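Local coordinates for prolyl oligopeptidase (Novosphingobium capsulatum, PDB 1YR2), which probably cleaves oligopeptides on the carboxyl side of proline, and far less readily of alanine, as a serine protease of the prolyl oligopeptidase family, at residues 382-387 and 461-466; 406-411 and 501-506. One frame throughout, in Å; residues are numbered along the deposited sequence.

Contact 1: residues 382-387 and 461-466; sequences HDAKSQ and VEQVFY
The side-chain amide of Gln463 carries this contact, its two polar atoms engaging the two-residue, type I'-like hairpin turn at Asp383 and Ala384 and the lysine that follows it. NE2 of Gln463 donates to the backbone O of Asp383 at 2.7 Å; the N-H points nearly straight at it (162°), and the acceptor lies close to the amide plane. OE1 of Gln463 receives NZ of Lys385 at 2.8 Å, with the ammonium on a lone pair in the carbonyl plane. CB of Asp383 meets the edge of the Phe465 ring at CZ, 3.8 Å away, and the carboxylate is turned steeply to the ring, while its OD1 is hydrogen-bonded to Tyr531 OH. Gln463 reaches the turn because its chain is extended, with CG anti to the backbone N (chi1 179°). Lys385 starts from the crowded position between N and carbonyl carbon and bends at its end (chi4 -67°), folding NZ back over the turn. There NZ also donates to O of His382 at 2.9 Å, standing above that carbonyl plane. Ile406 packs against both Lys385 and Gln463. An alanine in place of Gln463 would remove both hydrogen bonds of the side-chain amide and would probably loosen the hold of the turn on strand 459-467. The turn joins two strands of a propeller blade, and 459-467 is an edge strand of the hydrolase sheet, so this is an interdomain contact. The ammonium is probably solvated by the carbonyl oxygens of Gln463 and His382, and only weakly by Asp383 O; across the interface its bond is charge-to-dipole, not a salt bridge.

Contact 2: residues 406-411 and 501-506; sequences IGSASG and ALTPWF
A small interdomain contact, partly buried, joins the start of the propeller strand 408-413 to the loop that precedes helix 508-514 in the hydrolase domain. Pro504 is the centre of it, and one hydroxyl supplies the polar link. OG of Ser408 donates to the backbone O of Pro504 at 2.7 Å, lying in the carbonyl plane on a lone pair. The serine torsion places OG anti to its own carbonyl carbon, beside the backbone N (chi1 -70°), and this brings the hydroxyl alongside the proline ring as well, with CD of Pro504 only 3.3 Å from OG. The ring's CB and CG rest on the backbone of Gly407, where CB of Pro504 comes to 3.8 Å from the glycine CA. Farther along, CG2 of Ile406 touches CG of Pro504 more loosely, at 4.3 Å, and CB of Thr503 flanks the hydroxyl from the other segment. Phe428 and Ser427 also pack on the proline. N of Pro504, 3.4 Å from OG of Ser408, has no hydrogen to give and as an amide nitrogen is a poor acceptor, so the polar link goes to the carbonyl oxygen; most of the rest is the proline ring against the Gly407 backbone and the Ile406 methyl.

Overall arrangement
From the N terminus, the chain meets the turn and strand start at 382-387 first and then 406-411, in neighbouring propeller blades. It crosses into the hydrolase domain at 461-466, where contact 1 closes a loop whose intervening residues hold much strand and no helix, and reaches 501-506 later, where contact 2 closes its own. The segments alternate, so the two loops cross rather than nest. The contacts lie about 10 Å apart between centres and touch directly: Ser386 links to Gly407 and Ala409 by probable hydrogen bonds, and Ala384 packs on Pro504. Together they tie two adjacent blades to an edge strand of the hydrolase sheet and a loop of the same domain.

Contact 1: residues 382-387 and 461-466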
loop_
_atom_site.group_PDB
_atom_site.type_symbol
_atom_site.label_atom_id
_atom_site.label_comp_id
_atom_site.label_asym_id
_atom_site.label_seq_id
_atom_site.Cartn_x
_atom_site.Cartn_y
_atom_site.Cartn_z
ATOM N N HIS A 382 3.987 -2.126 -14.624
ATOM C CA HIS A 382 4.993 -1.973 -15.654
ATOM C C HIS A 382 6.237 -1.253 -15.092
ATOM O O HIS A 382 6.210 -0.075 -14.810
ATOM C CB HIS A 382 4.379 -1.134 -16.780
ATOM C CG HIS A 382 5.238 -1.039 -18.005
ATOM N ND1 HIS A 382 5.440 -2.112 -18.841
ATOM C CD2 HIS A 382 5.941 -0.003 -18.538
ATOM C CE1 HIS A 382 6.241 -1.751 -19.836
ATOM N NE2 HIS A 382 6.574 -0.481 -19.664
ATOM N N ASP A 383 7.326 -1.987 -14.955
ATOM C CA ASP A 383 8.551 -1.482 -14.304
ATOM C C ASP A 383 8.259 -0.729 -12.991
ATOM O O ASP A 383 8.648 0.426 -12.799
ATOM C CB ASP A 383 9.376 -0.641 -15.257
ATOM C CG ASP A 383 9.915 -1.441 -16.446
ATOM O OD1 ASP A 383 10.554 -2.502 -16.284
ATOM O OD2 ASP A 383 9.765 -1.028 -17.601
ATOM N N ALA A 384 7.580 -1.419 -12.093
ATOM C CA ALA A 384 7.344 -0.974 -10.714
ATOM C C ALA A 384 6.444 0.237 -10.530
ATOM O O ALA A 384 6.505 0.856 -9.515
ATOM C CB ALA A 384 8.694 -0.768 -10.008
ATOM N N LYS A 385 5.582 0.521 -11.501
ATOM C CA LYS A 385 4.638 1.627 -11.448
ATOM C C LYS A 385 3.452 1.205 -12.336
ATOM O O LYS A 385 3.504 0.196 -13.024
ATOM C CB LYS A 385 5.303 2.919 -11.962
ATOM C CG LYS A 385 5.640 2.761 -13.501
ATOM C CD LYS A 385 6.364 3.865 -14.120
ATOM C CE LYS A 385 6.717 3.450 -15.586
ATOM N NZ LYS A 385 7.698 2.328 -15.460
ATOM N N SER A 386 2.387 1.973 -12.324
ATOM C CA SER A 386 1.195 1.624 -13.063
ATOM C C SER A 386 1.304 2.028 -14.541
ATOM O O SER A 386 1.815 3.074 -14.871
ATOM C CB SER A 386 -0.060 2.225 -12.424
ATOM O OG SER A 386 -0.397 1.582 -11.197
ATOM N N GLN A 387 0.822 1.156 -15.427
ATOM C CA GLN A 387 0.482 1.489 -16.787
ATOM C C GLN A 387 -0.946 0.993 -17.010
ATOM O O GLN A 387 -1.212 -0.203 -16.820
ATOM C CB GLN A 387 1.398 0.768 -17.773
ATOM C CG GLN A 387 1.069 1.094 -19.207
ATOM C CD GLN A 387 2.071 0.556 -20.133
ATOM O OE1 GLN A 387 2.184 -0.658 -20.280
ATOM N NE2 GLN A 387 2.800 1.455 -20.806
ATOM N N VAL A 461 8.325 13.241 -10.269
ATOM C CA VAL A 461 8.778 11.869 -9.982
ATOM C C VAL A 461 9.471 11.388 -11.250
ATOM O O VAL A 461 8.854 11.397 -12.320
ATOM C CB VAL A 461 7.592 10.931 -9.684
ATOM C CG1 VAL A 461 8.023 9.494 -9.507
ATOM C CG2 VAL A 461 6.837 11.406 -8.453
ATOM N N GLU A 462 10.717 10.952 -11.141
ATOM C CA GLU A 462 11.446 10.414 -12.289
ATOM C C GLU A 462 11.776 8.963 -11.996
ATOM O O GLU A 462 11.741 8.568 -10.854
ATOM C CB GLU A 462 12.750 11.195 -12.461
ATOM C CG GLU A 462 12.526 12.593 -12.997
ATOM C CD GLU A 462 13.819 13.368 -13.213
ATOM O OE1 GLU A 462 14.534 13.128 -14.203
ATOM O OE2 GLU A 462 14.117 14.232 -12.373
ATOM N N GLN A 463 12.034 8.141 -13.021
ATOM C CA GLN A 463 12.481 6.780 -12.807
ATOM C C GLN A 463 13.693 6.509 -13.671
ATOM O O GLN A 463 13.763 6.983 -14.787
ATOM C CB GLN A 463 11.368 5.755 -13.133
ATOM C CG GLN A 463 11.771 4.264 -12.948
ATOM C CD GLN A 463 10.629 3.300 -13.230
ATOM O OE1 GLN A 463 9.984 3.389 -14.292
ATOM N NE2 GLN A 463 10.336 2.416 -12.262
ATOM N N VAL A 464 14.687 5.848 -13.091
ATOM C CA VAL A 464 15.884 5.457 -13.796
ATOM C C VAL A 464 16.083 3.975 -13.601
ATOM O O VAL A 464 15.450 3.351 -12.761
ATOM C CB VAL A 464 17.137 6.253 -13.332
ATOM C CG1 VAL A 464 16.894 7.753 -13.578
ATOM C CG2 VAL A 464 17.477 5.987 -11.858
ATOM N N PHE A 465 16.975 3.411 -14.385
ATOM C CA PHE A 465 17.325 2.012 -14.237
ATOM C C PHE A 465 18.841 1.954 -14.193
ATOM O O PHE A 465 19.481 2.304 -15.169
ATOM C CB PHE A 465 16.773 1.212 -15.432
ATOM C CG PHE A 465 15.277 1.316 -15.577
ATOM C CD1 PHE A 465 14.706 2.349 -16.305
ATOM C CD2 PHE A 465 14.450 0.375 -14.972
ATOM C CE1 PHE A 465 13.302 2.457 -16.417
ATOM C CE2 PHE A 465 13.065 0.488 -15.054
ATOM C CZ PHE A 465 12.484 1.527 -15.771
ATOM N N TYR A 466 19.417 1.427 -13.120
ATOM C CA TYR A 466 20.871 1.454 -12.948
ATOM C C TYR A 466 21.415 0.034 -12.786
ATOM O O TYR A 466 20.738 -0.804 -12.207
ATOM C CB TYR A 466 21.201 2.280 -11.700
ATOM C CG TYR A 466 20.745 1.641 -10.418
ATOM C CD1 TYR A 466 21.578 0.751 -9.701
ATOM C CD2 TYR A 466 19.493 1.920 -9.884
ATOM C CE1 TYR A 466 21.135 0.173 -8.482
ATOM C CE2 TYR A 466 19.062 1.325 -8.694
ATOM C CZ TYR A 466 19.877 0.442 -8.022
ATOM O OH TYR A 466 19.466 -0.138 -6.835
#

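Contact 2: residues 406-411 and 501-506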
loop_
_atom_site.group_PDB
_atom_site.type_symbol
_atom_site.label_atom_id
_atom_site.label_comp_id
_atom_site.label_asym_id
_atom_site.label_seq_id
_atom_site.Cartn_x
_atom_site.Cartn_y
_atom_site.Cartn_z
ATOM N N ILE A 406 4.345 9.668 -13.269
ATOM C CA ILE A 406 4.618 8.319 -12.713
ATOM C C ILE A 406 3.839 8.133 -11.419
ATOM O O ILE A 406 3.882 8.977 -10.559
ATOM C CB ILE A 406 6.136 8.123 -12.504
ATOM C CG1 ILE A 406 6.821 7.939 -13.864
ATOM C CG2 ILE A 406 6.435 6.905 -11.636
ATOM C CD1 ILE A 406 8.372 8.076 -13.783
ATOM N N GLY A 407 3.147 7.007 -11.283
ATOM C CA GLY A 407 2.400 6.736 -10.073
ATOM C C GLY A 407 1.691 5.406 -10.063
ATOM O O GLY A 407 2.062 4.470 -10.752
ATOM N N SER A 408 0.719 5.281 -9.162
ATOM C CA SER A 408 -0.023 4.049 -9.006
ATOM C C SER A 408 -1.521 4.312 -9.268
ATOM O O SER A 408 -2.116 5.267 -8.732
ATOM C CB SER A 408 0.168 3.505 -7.626
ATOM O OG SER A 408 1.510 3.031 -7.465
ATOM N N ALA A 409 -2.131 3.452 -10.074
ATOM C CA ALA A 409 -3.568 3.577 -10.328
ATOM C C ALA A 409 -4.296 2.528 -9.482
ATOM O O ALA A 409 -3.922 1.360 -9.445
ATOM C CB ALA A 409 -3.893 3.384 -11.769
ATOM N N SER A 410 -5.301 2.952 -8.743
ATOM C CA SER A 410 -6.149 1.986 -8.069
ATOM C C SER A 410 -7.367 1.794 -8.932
ATOM O O SER A 410 -7.269 1.342 -10.079
ATOM C CB SER A 410 -6.443 2.450 -6.668
ATOM O OG SER A 410 -5.194 2.696 -6.049
ATOM N N GLY A 411 -8.510 2.066 -8.409
ATOM C CA GLY A 411 -9.702 1.631 -9.064
ATOM C C GLY A 411 -10.120 2.497 -10.249
ATOM O O GLY A 411 -9.590 3.616 -10.515
ATOM N N ALA A 501 6.524 -5.300 -3.152
ATOM C CA ALA A 501 6.720 -4.443 -4.326
ATOM C C ALA A 501 6.559 -3.002 -3.940
ATOM O O ALA A 501 5.457 -2.605 -3.619
ATOM C CB ALA A 501 5.708 -4.789 -5.382
ATOM N N LEU A 502 7.594 -2.186 -4.095
ATOM C CA LEU A 502 7.490 -0.809 -3.664
ATOM C C LEU A 502 7.075 0.097 -4.824
ATOM O O LEU A 502 7.867 0.880 -5.345
ATOM C CB LEU A 502 8.774 -0.337 -3.032
ATOM C CG LEU A 502 9.101 -0.952 -1.684
ATOM C CD1 LEU A 502 10.350 -0.238 -1.163
ATOM C CD2 LEU A 502 7.954 -0.812 -0.700
ATOM N N THR A 503 5.814 0.000 -5.187
ATOM C CA THR A 503 5.232 0.855 -6.205
ATOM C C THR A 503 4.899 2.205 -5.591
ATOM O O THR A 503 4.849 2.296 -4.396
ATOM C CB THR A 503 3.944 0.239 -6.772
ATOM O OG1 THR A 503 3.074 -0.156 -5.712
ATOM C CG2 THR A 503 4.246 -1.057 -7.451
ATOM N N PRO A 504 4.736 3.258 -6.391
ATOM C CA PRO A 504 4.544 4.585 -5.802
ATOM C C PRO A 504 3.328 4.690 -4.860
ATOM O O PRO A 504 2.287 4.126 -5.109
ATOM C CB PRO A 504 4.355 5.499 -7.028
ATOM C CG PRO A 504 5.101 4.794 -8.136
ATOM C CD PRO A 504 4.781 3.326 -7.875
ATOM N N TRP A 505 3.487 5.476 -3.811
ATOM C CA TRP A 505 2.412 5.819 -2.900
ATOM C C TRP A 505 2.732 7.177 -2.279
ATOM O O TRP A 505 3.868 7.636 -2.360
ATOM C CB TRP A 505 2.237 4.744 -1.830
ATOM C CG TRP A 505 3.166 4.797 -0.656
ATOM C CD1 TRP A 505 2.877 5.280 0.583
ATOM C CD2 TRP A 505 4.519 4.346 -0.603
ATOM N NE1 TRP A 505 3.983 5.182 1.404
ATOM C CE2 TRP A 505 5.004 4.610 0.687
ATOM C CE3 TRP A 505 5.388 3.772 -1.537
ATOM C CZ2 TRP A 505 6.292 4.287 1.083
ATOM C CZ3 TRP A 505 6.684 3.432 -1.137
ATOM C CH2 TRP A 505 7.119 3.701 0.168
ATOM N N PHE A 506 1.756 7.761 -1.627
ATOM C CA PHE A 506 1.958 9.051 -0.984
ATOM C C PHE A 506 2.286 8.855 0.475
ATOM O O PHE A 506 1.478 8.311 1.225
ATOM C CB PHE A 506 0.735 10.008 -1.153
ATOM C CG PHE A 506 0.957 11.314 -0.463
ATOM C CD1 PHE A 506 1.781 12.230 -1.012
ATOM C CD2 PHE A 506 0.420 11.557 0.792
ATOM C CE1 PHE A 506 2.094 13.446 -0.355
ATOM C CE2 PHE A 506 0.698 12.757 1.464
ATOM C CZ PHE A 506 1.544 13.698 0.880
#